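Local structure of FdhC (Acinetobacter nosocomialis, 5KTC) at residues Val2-Lys7 and Tyr116-Ser121; Cys25-Asn30 and Ile77-Leu82; Gly95-Asn100 and Glu110-Val115. The protein is a sugar N-acyltransferase of the GNAT superfamily that probably moves a 3-hydroxybutanoyl group from coenzyme A onto the amino group of a dTDP-linked 3-amino-3,6-dideoxygalactose. One frame throughout, in Å; residues are numbered along the deposited sequence. Where two conformers were deposited one is given.

Contact 1: Val2-Lys7 and Tyr116-Ser121; sequences VNFNLK and YEAGFS. With MG (magnesium ion), chain E.
Ala118 turns its methyl group toward the N-terminal segment, where it meets Leu6 CD1 at 4.0 Å and Phe4 CE1 at 4.2 Å, the ring being approached obliquely. No direct hydrogen bond links 2-7 to 116-121; around the Ala118 methyl the contact is apolar. Leu6 reaches it because CG stands opposite the carbonyl carbon (chi1 -56°), which brings both methyls closer to the helix than CB. Leu6 CD2 passes the Glu117 chain, which points the other way. In the conformer given, Glu117 OE1 lies 2.8 Å from a water oxygen; the water accepts from Lys7 N and can donate to Glu117 OE1 or Asn5 O, linking segment and helix indirectly. On the Phe4 ring, Val2 CG1 sits 3.7 Å above one face, off the ring centre. Farther out, a magnesium ion marks the surface of the segment: Phe4 O binds it at 2.4 Å and a water at 2.3 Å, while Asn5 OD1 is a longer ligand at 2.7 Å. The metal-bound water is 2.6 Å from Asn3 ND2, a short contact of doubtful direction that places Asn3 in the second shell. The segment lies between helix 107-122, which carries a pi-type turn at 117-121, and strands 11-15 and 63-70: Leu6 bonds through its backbone to Leu13, and Phe4 meets Tyr64 and Phe66 edge-to-face.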
loop_
_atom_site.group_PDB
_atom_site.type_symbol
_atom_site.label_atom_id
_atom_site.label_comp_id
_atom_site.label_asym_id
_atom_site.label_seq_id
_atom_site.Cartn_x
_atom_site.Cartn_y
_atom_site.Cartn_z
ATOM N N VAL A 2 -16.549 5.031 -6.242
ATOM C CA VAL A 2 -15.678 5.570 -5.145
ATOM C C VAL A 2 -14.636 6.522 -5.730
ATOM O O VAL A 2 -14.190 6.370 -6.861
ATOM C CB VAL A 2 -14.961 4.445 -4.336
ATOM C CG1 VAL A 2 -14.187 5.033 -3.149
ATOM C CG2 VAL A 2 -15.964 3.391 -3.854
ATOM N N ASN A 3 -14.283 7.533 -4.970
ATOM C CA ASN A 3 -13.159 8.383 -5.332
ATOM C C ASN A 3 -12.370 8.666 -4.034
ATOM O O ASN A 3 -12.932 8.819 -2.912
ATOM C CB ASN A 3 -13.598 9.630 -6.114
ATOM C CG ASN A 3 -13.632 10.885 -5.253
ATOM O OD1 ASN A 3 -14.588 11.118 -4.516
ATOM N ND2 ASN A 3 -12.587 11.691 -5.337
ATOM N N PHE A 4 -11.057 8.582 -4.194
ATOM C CA PHE A 4 -10.132 8.633 -3.106
ATOM C C PHE A 4 -9.468 9.999 -3.030
ATOM O O PHE A 4 -9.177 10.637 -4.059
ATOM C CB PHE A 4 -9.065 7.546 -3.254
ATOM C CG PHE A 4 -9.639 6.165 -3.289
ATOM C CD1 PHE A 4 -9.888 5.463 -2.109
ATOM C CD2 PHE A 4 -9.989 5.573 -4.497
ATOM C CE1 PHE A 4 -10.436 4.176 -2.136
ATOM C CE2 PHE A 4 -10.558 4.291 -4.521
ATOM C CZ PHE A 4 -10.775 3.599 -3.346
ATOM N N ASN A 5 -9.154 10.401 -1.829
ATOM C CA ASN A 5 -8.437 11.638 -1.610
ATOM C C ASN A 5 -7.341 11.331 -0.609
ATOM O O ASN A 5 -7.372 11.726 0.473
ATOM C CB ASN A 5 -9.412 12.736 -1.195
ATOM C CG ASN A 5 -10.412 13.033 -2.303
ATOM O OD1 ASN A 5 -10.075 13.592 -3.330
ATOM N ND2 ASN A 5 -11.630 12.588 -2.113
ATOM N N LEU A 6 -6.350 10.601 -1.073
ATOM C CA LEU A 6 -5.305 10.084 -0.240
ATOM C C LEU A 6 -4.040 10.876 -0.398
ATOM O O LEU A 6 -3.299 10.810 -1.415
ATOM C CB LEU A 6 -5.088 8.606 -0.563
ATOM C CG LEU A 6 -6.290 7.682 -0.445
ATOM C CD1 LEU A 6 -5.957 6.310 -1.111
ATOM C CD2 LEU A 6 -6.642 7.510 1.022
ATOM N N LYS A 7 -3.720 11.615 0.675
ATOM C CA LYS A 7 -2.481 12.356 0.716
ATOM C C LYS A 7 -1.957 12.414 2.121
ATOM O O LYS A 7 -2.719 12.520 3.039
ATOM C CB LYS A 7 -2.665 13.784 0.160
ATOM C CG LYS A 7 -3.734 14.642 0.870
ATOM C CD LYS A 7 -3.945 16.075 0.250
ATOM C CE LYS A 7 -2.703 17.009 0.411
ATOM N NZ LYS A 7 -2.271 17.858 -0.771
ATOM N N TYR A 116 -4.560 1.904 4.932
ATOM C CA TYR A 116 -5.529 1.615 5.966
ATOM C C TYR A 116 -6.655 2.661 6.030
ATOM O O TYR A 116 -7.782 2.293 6.333
ATOM C CB TYR A 116 -4.812 1.459 7.333
ATOM C CG TYR A 116 -3.869 0.284 7.360
ATOM C CD1 TYR A 116 -4.288 -0.994 6.919
ATOM C CD2 TYR A 116 -2.588 0.374 7.869
ATOM C CE1 TYR A 116 -3.475 -2.091 6.994
ATOM C CE2 TYR A 116 -1.746 -0.716 7.885
ATOM C CZ TYR A 116 -2.200 -1.952 7.467
ATOM O OH TYR A 116 -1.403 -3.067 7.459
ATOM N N GLU A 117 -6.363 3.927 5.769
ATOM C CA GLU A 117 -7.395 4.997 5.638
ATOM C C GLU A 117 -8.396 4.544 4.527
ATOM O O GLU A 117 -9.620 4.552 4.695
ATOM C CB GLU A 117 -6.692 6.373 5.333
ATOM C CG GLU A 117 -7.338 7.686 5.821
ATOM C CD GLU A 117 -6.586 8.990 5.414
ATOM O OE1 GLU A 117 -7.156 9.691 4.550
ATOM O OE2 GLU A 117 -5.467 9.356 5.927
ATOM N N ALA A 118 -7.847 4.128 3.391
ATOM C CA ALA A 118 -8.698 3.750 2.255
ATOM C C ALA A 118 -9.569 2.569 2.587
ATOM O O ALA A 118 -10.811 2.558 2.340
ATOM C CB ALA A 118 -7.858 3.473 1.046
ATOM N N GLY A 119 -8.949 1.547 3.164
ATOM C CA GLY A 119 -9.643 0.307 3.411
ATOM C C GLY A 119 -10.634 0.399 4.525
ATOM O O GLY A 119 -11.738 -0.014 4.370
ATOM N N PHE A 120 -10.242 0.971 5.654
ATOM C CA PHE A 120 -11.097 0.963 6.837
ATOM C C PHE A 120 -12.090 2.109 6.834
ATOM O O PHE A 120 -13.262 1.903 7.180
ATOM C CB PHE A 120 -10.268 0.998 8.121
ATOM C CG PHE A 120 -9.442 -0.202 8.340
ATOM C CD1 PHE A 120 -10.002 -1.463 8.375
ATOM C CD2 PHE A 120 -8.092 -0.082 8.567
ATOM C CE1 PHE A 120 -9.214 -2.558 8.629
ATOM C CE2 PHE A 120 -7.306 -1.191 8.813
ATOM C CZ PHE A 120 -7.836 -2.415 8.848
ATOM N N SER A 121 -11.664 3.321 6.460
ATOM C CA SER A 121 -12.636 4.399 6.474
ATOM C C SER A 121 -13.282 4.672 5.061
ATOM O O SER A 121 -14.497 4.639 4.964
ATOM C CB SER A 121 -12.088 5.582 7.222
ATOM O OG SER A 121 -11.466 6.399 6.301
HETATM MG MG MG E . -8.420 12.554 -5.264
HETATM O O HOH W 1 -10.253 11.825 -6.501
HETATM O O HOH W 2 -5.774 11.486 2.866
#

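Contact 2: Cys25-Asn30 and Ile77-Leu82; sequences CTLRNN and IGTVRL. With FUH ([[(2~{R},3~{S},5~{R})-5-[5-methyl-2,4-bis(oxidanylidene)pyrimidin-1-yl]-3-oxidanyl-oxolan-2-yl]methoxy-oxidanyl-phosphoryl] [(2~{R},3~{R},4~{S},5~{R},6~{R})-6-methyl-3,5-bis(oxidanyl)-4-[[(3~{R})-3-oxidanylbutanoyl]amino]oxan-2-yl] hydrogen phosphate), chain C.
Leu27 swings CG to the far side from its backbone N (chi1 -175°), and this sends CD2 tip to tip against Thr79 CG2 at 3.6 Å; the same methyl lies 3.9 Å from Gly78 CA. Thr79 keeps CG2 beside its own backbone N and lodges OG1 between N and the carbonyl carbon. From there OG1 bonds to Ser96 O and accepts from a water, 2.9 Å away, that in turn accepts from Arg28 NH1. Arg28 bends at chi3 (73°) and brings its guanidinium to the sugar-side phosphate (P1) of the bound dTDP-sugar product: NH1 donates to O8 at 2.8 Å and NH2 to O7 at 2.9 Å, both nearly straight. Thymine C17 rests 3.6 Å above the guanidinium plane, to one side of its centre. Arg81, also bent at chi3, serves the nucleoside-side phosphate (P2), NH2 donating to O10 at 2.9 Å along a less straight path (140°), with the thymine methyl C18 over one face of the group. The two arginines thus grip the pyrophosphate and probably offset its charge. Ser40 OG and Ser38 O steady Arg28, while Glu63 and Ser96 OG orient Arg81. Helix 21-28 packs across strand 75-86, which pairs with 63-70 and 91-99; Ile77 and Gly78, both facing Ile68, form a classic beta bulge, and Leu27 also touches Ile98 on the next strand.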
loop_
_atom_site.group_PDB
_atom_site.type_symbol
_atom_site.label_atom_id
_atom_site.label_comp_id
_atom_site.label_asym_id
_atom_site.label_seq_id
_atom_site.Cartn_x
_atom_site.Cartn_y
_atom_site.Cartn_z
ATOM N N CYS A 25 6.114 -1.459 -15.275
ATOM C CA CYS A 25 7.046 -2.473 -15.806
ATOM C C CYS A 25 8.440 -2.236 -15.266
ATOM O O CYS A 25 9.094 -3.147 -14.786
ATOM C CB CYS A 25 7.136 -2.434 -17.340
ATOM S SG CYS A 25 5.733 -3.208 -18.099
ATOM N N THR A 26 8.894 -0.992 -15.329
ATOM C CA THR A 26 10.226 -0.663 -14.898
ATOM C C THR A 26 10.448 -0.909 -13.443
ATOM O O THR A 26 11.455 -1.455 -13.081
ATOM C CB THR A 26 10.573 0.774 -15.291
ATOM O OG1 THR A 26 10.562 0.861 -16.719
ATOM C CG2 THR A 26 11.947 1.173 -14.782
ATOM N N LEU A 27 9.488 -0.514 -12.609
ATOM C CA LEU A 27 9.606 -0.700 -11.185
ATOM C C LEU A 27 9.703 -2.188 -10.823
ATOM O O LEU A 27 10.607 -2.581 -10.096
ATOM C CB LEU A 27 8.389 -0.087 -10.491
ATOM C CG LEU A 27 8.316 -0.046 -8.984
ATOM C CD1 LEU A 27 9.358 0.926 -8.447
ATOM C CD2 LEU A 27 6.861 0.372 -8.592
ATOM N N ARG A 28 8.756 -2.970 -11.366
ATOM C CA ARG A 28 8.600 -4.399 -11.025
ATOM C C ARG A 28 9.752 -5.280 -11.563
ATOM O O ARG A 28 10.029 -6.346 -11.003
ATOM C CB ARG A 28 7.277 -4.881 -11.542
ATOM C CG ARG A 28 6.088 -4.366 -10.709
ATOM C CD ARG A 28 4.797 -5.019 -11.175
ATOM N NE ARG A 28 4.767 -6.422 -10.734
ATOM C CZ ARG A 28 4.255 -6.883 -9.594
ATOM N NH1 ARG A 28 3.656 -6.077 -8.697
ATOM N NH2 ARG A 28 4.397 -8.191 -9.307
ATOM N N ASN A 29 10.458 -4.799 -12.599
ATOM C CA ASN A 29 11.593 -5.505 -13.181
ATOM C C ASN A 29 12.929 -4.967 -12.700
ATOM O O ASN A 29 13.989 -5.330 -13.243
ATOM C CB ASN A 29 11.467 -5.484 -14.705
ATOM C CG ASN A 29 10.378 -6.430 -15.208
ATOM O OD1 ASN A 29 10.610 -7.613 -15.342
ATOM N ND2 ASN A 29 9.196 -5.927 -15.462
ATOM N N ASN A 30 12.888 -4.070 -11.725
ATOM C CA ASN A 30 14.052 -3.618 -11.027
ATOM C C ASN A 30 14.485 -4.733 -10.081
ATOM O O ASN A 30 13.801 -5.012 -9.072
ATOM C CB ASN A 30 13.730 -2.318 -10.269
ATOM C CG ASN A 30 14.959 -1.627 -9.686
ATOM O OD1 ASN A 30 15.957 -2.258 -9.375
ATOM N ND2 ASN A 30 14.839 -0.353 -9.435
ATOM N N ILE A 77 6.968 7.340 -7.261
ATOM C CA ILE A 77 7.955 6.634 -6.436
ATOM C C ILE A 77 7.518 5.198 -6.082
ATOM O O ILE A 77 8.267 4.495 -5.476
ATOM C CB ILE A 77 8.257 7.406 -5.152
ATOM C CG1 ILE A 77 6.956 7.689 -4.333
ATOM C CG2 ILE A 77 8.931 8.763 -5.480
ATOM C CD1 ILE A 77 7.286 8.157 -2.921
ATOM N N GLY A 78 6.325 4.757 -6.500
ATOM C CA GLY A 78 5.961 3.373 -6.257
ATOM C C GLY A 78 4.526 2.993 -6.498
ATOM O O GLY A 78 3.790 3.717 -7.181
ATOM N N THR A 79 4.147 1.822 -5.942
ATOM C CA THR A 79 2.853 1.275 -6.140
ATOM C C THR A 79 2.290 0.734 -4.864
ATOM O O THR A 79 3.035 0.364 -3.930
ATOM C CB THR A 79 2.833 0.130 -7.168
ATOM O OG1 THR A 79 3.684 -0.953 -6.745
ATOM C CG2 THR A 79 3.254 0.658 -8.471
ATOM N N VAL A 80 0.959 0.627 -4.816
ATOM C CA VAL A 80 0.345 -0.160 -3.737
ATOM C C VAL A 80 -1.042 -0.536 -4.139
ATOM O O VAL A 80 -1.666 0.181 -4.945
ATOM C CB VAL A 80 0.390 0.582 -2.359
ATOM C CG1 VAL A 80 -0.574 1.774 -2.352
ATOM C CG2 VAL A 80 0.115 -0.383 -1.204
ATOM N N ARG A 81 -1.521 -1.636 -3.610
ATOM C CA ARG A 81 -2.850 -2.196 -4.065
ATOM C C ARG A 81 -3.666 -2.783 -2.951
ATOM O O ARG A 81 -3.127 -3.456 -2.080
ATOM C CB ARG A 81 -2.579 -3.279 -5.099
ATOM C CG ARG A 81 -3.750 -3.782 -5.924
ATOM C CD ARG A 81 -3.282 -4.529 -7.195
ATOM N NE ARG A 81 -2.516 -5.708 -6.844
ATOM C CZ ARG A 81 -2.811 -7.019 -6.966
ATOM N NH1 ARG A 81 -3.896 -7.508 -7.558
ATOM N NH2 ARG A 81 -1.920 -7.871 -6.492
ATOM N N LEU A 82 -4.990 -2.559 -3.022
ATOM C CA LEU A 82 -6.001 -3.213 -2.242
ATOM C C LEU A 82 -6.802 -4.138 -3.121
ATOM O O LEU A 82 -7.226 -3.756 -4.195
ATOM C CB LEU A 82 -6.995 -2.245 -1.626
ATOM C CG LEU A 82 -6.411 -1.374 -0.522
ATOM C CD1 LEU A 82 -5.413 -0.364 -1.078
ATOM C CD2 LEU A 82 -7.558 -0.697 0.147
HETATM O O1 FUH C . 3.149 -6.454 -0.882
HETATM C C1 FUH C . 2.787 -7.360 -0.139
HETATM C C2 FUH C . 2.260 -7.122 1.237
HETATM C C3 FUH C . 2.737 -5.816 1.818
HETATM O O2 FUH C . 3.976 -5.984 2.553
HETATM C C4 FUH C . 1.736 -5.277 2.808
HETATM N N1 FUH C . 2.802 -8.694 -0.540
HETATM C C5 FUH C . 2.971 -9.034 -1.957
HETATM C C6 FUH C . 3.985 -10.178 -2.143
HETATM O O3 FUH C . 3.547 -11.232 -1.396
HETATM C C7 FUH C . 4.054 -10.707 -3.557
HETATM C C8 FUH C . 4.837 -12.033 -3.710
HETATM O O4 FUH C . 2.732 -10.957 -4.065
HETATM C C9 FUH C . 1.630 -9.444 -2.539
HETATM O O5 FUH C . 0.704 -8.348 -2.584
HETATM C C10 FUH C . 1.801 -9.868 -3.942
HETATM O O6 FUH C . 2.271 -8.743 -4.668
HETATM P P1 FUH C . 2.294 -8.712 -6.237
HETATM O O7 FUH C . 3.481 -9.397 -6.804
HETATM O O8 FUH C . 2.306 -7.219 -6.565
HETATM O O9 FUH C . 0.891 -9.154 -6.843
HETATM P P2 FUH C . 0.270 -10.594 -7.163
HETATM O O10 FUH C . -1.078 -10.633 -6.532
HETATM O O11 FUH C . 1.248 -11.625 -6.616
HETATM O O12 FUH C . 0.214 -10.491 -8.729
HETATM C C11 FUH C . -0.712 -11.298 -9.464
HETATM C C12 FUH C . -0.131 -11.544 -10.833
HETATM C C13 FUH C . 1.354 -11.964 -10.814
HETATM O O13 FUH C . 1.662 -12.895 -11.866
HETATM C C14 FUH C . 2.122 -10.693 -11.148
HETATM C C15 FUH C . 1.137 -9.982 -12.044
HETATM O O14 FUH C . -0.198 -10.345 -11.612
HETATM N N2 FUH C . 1.117 -8.505 -11.967
HETATM C C16 FUH C . 0.730 -7.866 -10.828
HETATM C C17 FUH C . 0.654 -6.472 -10.799
HETATM C C18 FUH C . 0.214 -5.717 -9.563
HETATM C C19 FUH C . 1.031 -5.773 -11.986
HETATM O O15 FUH C . 0.926 -4.479 -12.019
HETATM N N3 FUH C . 1.408 -6.428 -13.093
HETATM C C20 FUH C . 1.404 -7.765 -13.082
HETATM O O16 FUH C . 1.802 -8.404 -14.168
HETATM O O HOH W 3 3.343 -3.098 -8.700
#

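Contact 3: Gly95-Asn100 and Glu110-Val115; sequences GSWILN and ESALLV. With FUH ([[(2~{R},3~{S},5~{R})-5-[5-methyl-2,4-bis(oxidanylidene)pyrimidin-1-yl]-3-oxidanyl-oxolan-2-yl]methoxy-oxidanyl-phosphoryl] [(2~{R},3~{R},4~{S},5~{R},6~{R})-6-methyl-3,5-bis(oxidanyl)-4-[[(3~{R})-3-oxidanylbutanoyl]amino]oxan-2-yl] hydrogen phosphate), chain C.
Trp97 and Ser111 form the tight point between strand 95-99 and helix 110-115. The indole NE1 donates to Ser111 OG at 3.0 Å, nearly straight (165°) and close to the ring plane. Trp97 gets there with CG opposite its backbone N (chi1 -174°), while Ser111 OG also bonds to Ala107 O, one turn back, so the indole meets a hydroxyl already tied to its own helix. Elsewhere the packing is looser: Ala112 CB comes only to 4.2 Å from Trp97 CZ2, obliquely, and Leu99 CD1 lies 4.4 Å from Ser111 OG. The axes run nearly antiparallel, 10.7 Å apart, as strand and helix of the beta-alpha-beta unit that continues into strand 127-133. Farther along the strand, backbone and side-chain groups meet the ligands. Ser96 OG donates to product O8 in a short bond of 2.5 Å and accepts from Arg81 NE; Ser96 N donates to sugar O5 at 3.0 Å. Trp97 O and Leu99 N bond to the pantetheine arm of coenzyme A, which thereby runs beside the strand as in other GNAT enzymes. Trp97 N reaches O1, the carbonyl of the newly made amide, by a weak bond of 3.4 Å, consistent with a backbone N-H that could polarise the acyl carbonyl during transfer.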
loop_
_atom_site.group_PDB
_atom_site.type_symbol
_atom_site.label_atom_id
_atom_site.label_comp_id
_atom_site.label_asym_id
_atom_site.label_seq_id
_atom_site.Cartn_x
_atom_site.Cartn_y
_atom_site.Cartn_z
ATOM N N GLY A 95 -1.064 -5.080 -0.711
ATOM C CA GLY A 95 0.246 -5.494 -1.162
ATOM C C GLY A 95 0.615 -4.813 -2.451
ATOM O O GLY A 95 0.322 -3.610 -2.644
ATOM N N SER A 96 1.276 -5.548 -3.348
ATOM C CA SER A 96 1.964 -4.924 -4.479
ATOM C C SER A 96 2.728 -3.647 -4.085
ATOM O O SER A 96 2.697 -2.619 -4.802
ATOM C CB SER A 96 1.046 -4.676 -5.679
ATOM O OG SER A 96 0.280 -5.802 -6.062
ATOM N N TRP A 97 3.396 -3.721 -2.948
ATOM C CA TRP A 97 3.808 -2.514 -2.226
ATOM C C TRP A 97 5.277 -2.344 -2.540
ATOM O O TRP A 97 6.131 -3.149 -2.084
ATOM C CB TRP A 97 3.639 -2.702 -0.766
ATOM C CG TRP A 97 3.887 -1.486 0.079
ATOM C CD1 TRP A 97 3.639 -0.185 -0.233
ATOM C CD2 TRP A 97 4.387 -1.502 1.420
ATOM N NE1 TRP A 97 3.960 0.615 0.855
ATOM C CE2 TRP A 97 4.399 -0.169 1.880
ATOM C CE3 TRP A 97 4.829 -2.523 2.274
ATOM C CZ2 TRP A 97 4.866 0.182 3.128
ATOM C CZ3 TRP A 97 5.297 -2.179 3.553
ATOM C CH2 TRP A 97 5.276 -0.822 3.970
ATOM N N ILE A 98 5.572 -1.318 -3.331
ATOM C CA ILE A 98 6.915 -1.106 -3.850
ATOM C C ILE A 98 7.244 0.381 -3.818
ATOM O O ILE A 98 6.430 1.211 -4.217
ATOM C CB ILE A 98 7.117 -1.594 -5.287
ATOM C CG1 ILE A 98 6.566 -3.027 -5.507
ATOM C CG2 ILE A 98 8.598 -1.623 -5.574
ATOM C CD1 ILE A 98 6.332 -3.459 -6.922
ATOM N N LEU A 99 8.430 0.697 -3.312
ATOM C CA LEU A 99 8.934 2.088 -3.351
ATOM C C LEU A 99 10.355 2.099 -3.962
ATOM O O LEU A 99 11.176 1.270 -3.567
ATOM C CB LEU A 99 8.967 2.652 -1.946
ATOM C CG LEU A 99 7.608 3.005 -1.325
ATOM C CD1 LEU A 99 7.795 3.342 0.132
ATOM C CD2 LEU A 99 6.900 4.163 -2.026
ATOM N N ASN A 100 10.638 3.036 -4.864
ATOM C CA ASN A 100 11.960 3.025 -5.542
ATOM C C ASN A 100 12.906 3.970 -4.816
ATOM O O ASN A 100 12.527 4.574 -3.802
ATOM C CB ASN A 100 11.836 3.385 -7.034
ATOM C CG ASN A 100 11.334 4.792 -7.293
ATOM O OD1 ASN A 100 11.444 5.696 -6.484
ATOM N ND2 ASN A 100 10.707 4.966 -8.459
ATOM N N GLU A 110 3.929 6.509 5.405
ATOM C CA GLU A 110 2.773 7.278 4.951
ATOM C C GLU A 110 1.807 6.433 4.067
ATOM O O GLU A 110 0.579 6.479 4.189
ATOM C CB GLU A 110 3.259 8.480 4.109
ATOM C CG GLU A 110 4.045 9.521 4.925
ATOM C CD GLU A 110 4.463 10.750 4.148
ATOM O OE1 GLU A 110 3.993 11.015 3.033
ATOM O OE2 GLU A 110 5.229 11.509 4.726
ATOM N N SER A 111 2.429 5.704 3.155
ATOM C CA SER A 111 1.651 4.875 2.175
ATOM C C SER A 111 0.911 3.752 2.888
ATOM O O SER A 111 -0.287 3.532 2.617
ATOM C CB SER A 111 2.543 4.379 1.042
ATOM O OG SER A 111 3.599 3.569 1.454
ATOM N N ALA A 112 1.548 3.109 3.878
ATOM C CA ALA A 112 0.843 2.097 4.647
ATOM C C ALA A 112 -0.417 2.701 5.369
ATOM O O ALA A 112 -1.550 2.151 5.320
ATOM C CB ALA A 112 1.795 1.383 5.656
ATOM N N LEU A 113 -0.224 3.884 5.966
ATOM C CA LEU A 113 -1.287 4.517 6.668
ATOM C C LEU A 113 -2.419 4.891 5.734
ATOM O O LEU A 113 -3.575 4.796 6.102
ATOM C CB LEU A 113 -0.792 5.764 7.452
ATOM C CG LEU A 113 0.196 5.416 8.548
ATOM C CD1 LEU A 113 0.923 6.701 9.017
ATOM C CD2 LEU A 113 -0.538 4.676 9.693
ATOM N N LEU A 114 -2.098 5.304 4.519
ATOM C CA LEU A 114 -3.097 5.736 3.615
ATOM C C LEU A 114 -3.829 4.522 3.124
ATOM O O LEU A 114 -5.036 4.584 2.882
ATOM C CB LEU A 114 -2.483 6.519 2.474
ATOM C CG LEU A 114 -1.978 7.942 2.805
ATOM C CD1 LEU A 114 -1.252 8.524 1.591
ATOM C CD2 LEU A 114 -3.102 8.850 3.289
ATOM N N VAL A 115 -3.123 3.419 2.958
ATOM C CA VAL A 115 -3.851 2.133 2.641
ATOM C C VAL A 115 -4.928 1.835 3.649
ATOM O O VAL A 115 -6.058 1.475 3.272
ATOM C CB VAL A 115 -2.922 0.926 2.502
ATOM C CG1 VAL A 115 -3.695 -0.411 2.607
ATOM C CG2 VAL A 115 -2.068 1.067 1.249
HETATM O O1 FUH C . 3.149 -6.454 -0.882
HETATM C C1 FUH C . 2.787 -7.360 -0.139
HETATM C C2 FUH C . 2.260 -7.122 1.237
HETATM C C3 FUH C . 2.737 -5.816 1.818
HETATM O O2 FUH C . 3.976 -5.984 2.553
HETATM C C4 FUH C . 1.736 -5.277 2.808
HETATM N N1 FUH C . 2.802 -8.694 -0.540
HETATM C C5 FUH C . 2.971 -9.034 -1.957
HETATM C C6 FUH C . 3.985 -10.178 -2.143
HETATM O O3 FUH C . 3.547 -11.232 -1.396
HETATM C C7 FUH C . 4.054 -10.707 -3.557
HETATM C C8 FUH C . 4.837 -12.033 -3.710
HETATM O O4 FUH C . 2.732 -10.957 -4.065
HETATM C C9 FUH C . 1.630 -9.444 -2.539
HETATM O O5 FUH C . 0.704 -8.348 -2.584
HETATM C C10 FUH C . 1.801 -9.868 -3.942
HETATM O O6 FUH C . 2.271 -8.743 -4.668
HETATM P P1 FUH C . 2.294 -8.712 -6.237
HETATM O O7 FUH C . 3.481 -9.397 -6.804
HETATM O O8 FUH C . 2.306 -7.219 -6.565
HETATM O O9 FUH C . 0.891 -9.154 -6.843
HETATM P P2 FUH C . 0.270 -10.594 -7.163
HETATM O O10 FUH C . -1.078 -10.633 -6.532
HETATM O O11 FUH C . 1.248 -11.625 -6.616
HETATM O O12 FUH C . 0.214 -10.491 -8.729
HETATM C C11 FUH C . -0.712 -11.298 -9.464
HETATM C C12 FUH C . -0.131 -11.544 -10.833
HETATM C C13 FUH C . 1.354 -11.964 -10.814
HETATM O O13 FUH C . 1.662 -12.895 -11.866
HETATM C C14 FUH C . 2.122 -10.693 -11.148
HETATM C C15 FUH C . 1.137 -9.982 -12.044
HETATM O O14 FUH C . -0.198 -10.345 -11.612
HETATM N N2 FUH C . 1.117 -8.505 -11.967
HETATM C C16 FUH C . 0.730 -7.866 -10.828
HETATM C C17 FUH C . 0.654 -6.472 -10.799
HETATM C C18 FUH C . 0.214 -5.717 -9.563
HETATM C C19 FUH C . 1.031 -5.773 -11.986
HETATM O O15 FUH C . 0.926 -4.479 -12.019
HETATM N N3 FUH C . 1.408 -6.428 -13.093
HETATM C C20 FUH C . 1.404 -7.765 -13.082
HETATM O O16 FUH C . 1.802 -8.404 -14.168
#

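In the fold
Contact 1, closed by the chain's start and helix 107-122, encloses the other two in sequence; contact 2 closes before contact 3 opens. Contacts 2 and 3 have centres 10 Å apart; each includes one of the adjacent antiparallel strands 75-86 and 91-99 of one mixed sheet, and both touch the dTDP-sugar product. Contacts 1 and 3 share helix 107-122, with centres 13 Å apart, and Leu6 CD2 packs on Leu114 O. Contacts 1 and 2, 19 Å apart, lie on opposite sides of the chain's centre, yet Leu82 touches Gly119. Contacts 2 and 3 thus supply part of the product pocket, and contact 3 part of the coenzyme A pocket, while contact 1 lays the N-terminal segment on helix 107-122, the Ala118 side chain about 13 Å from the product.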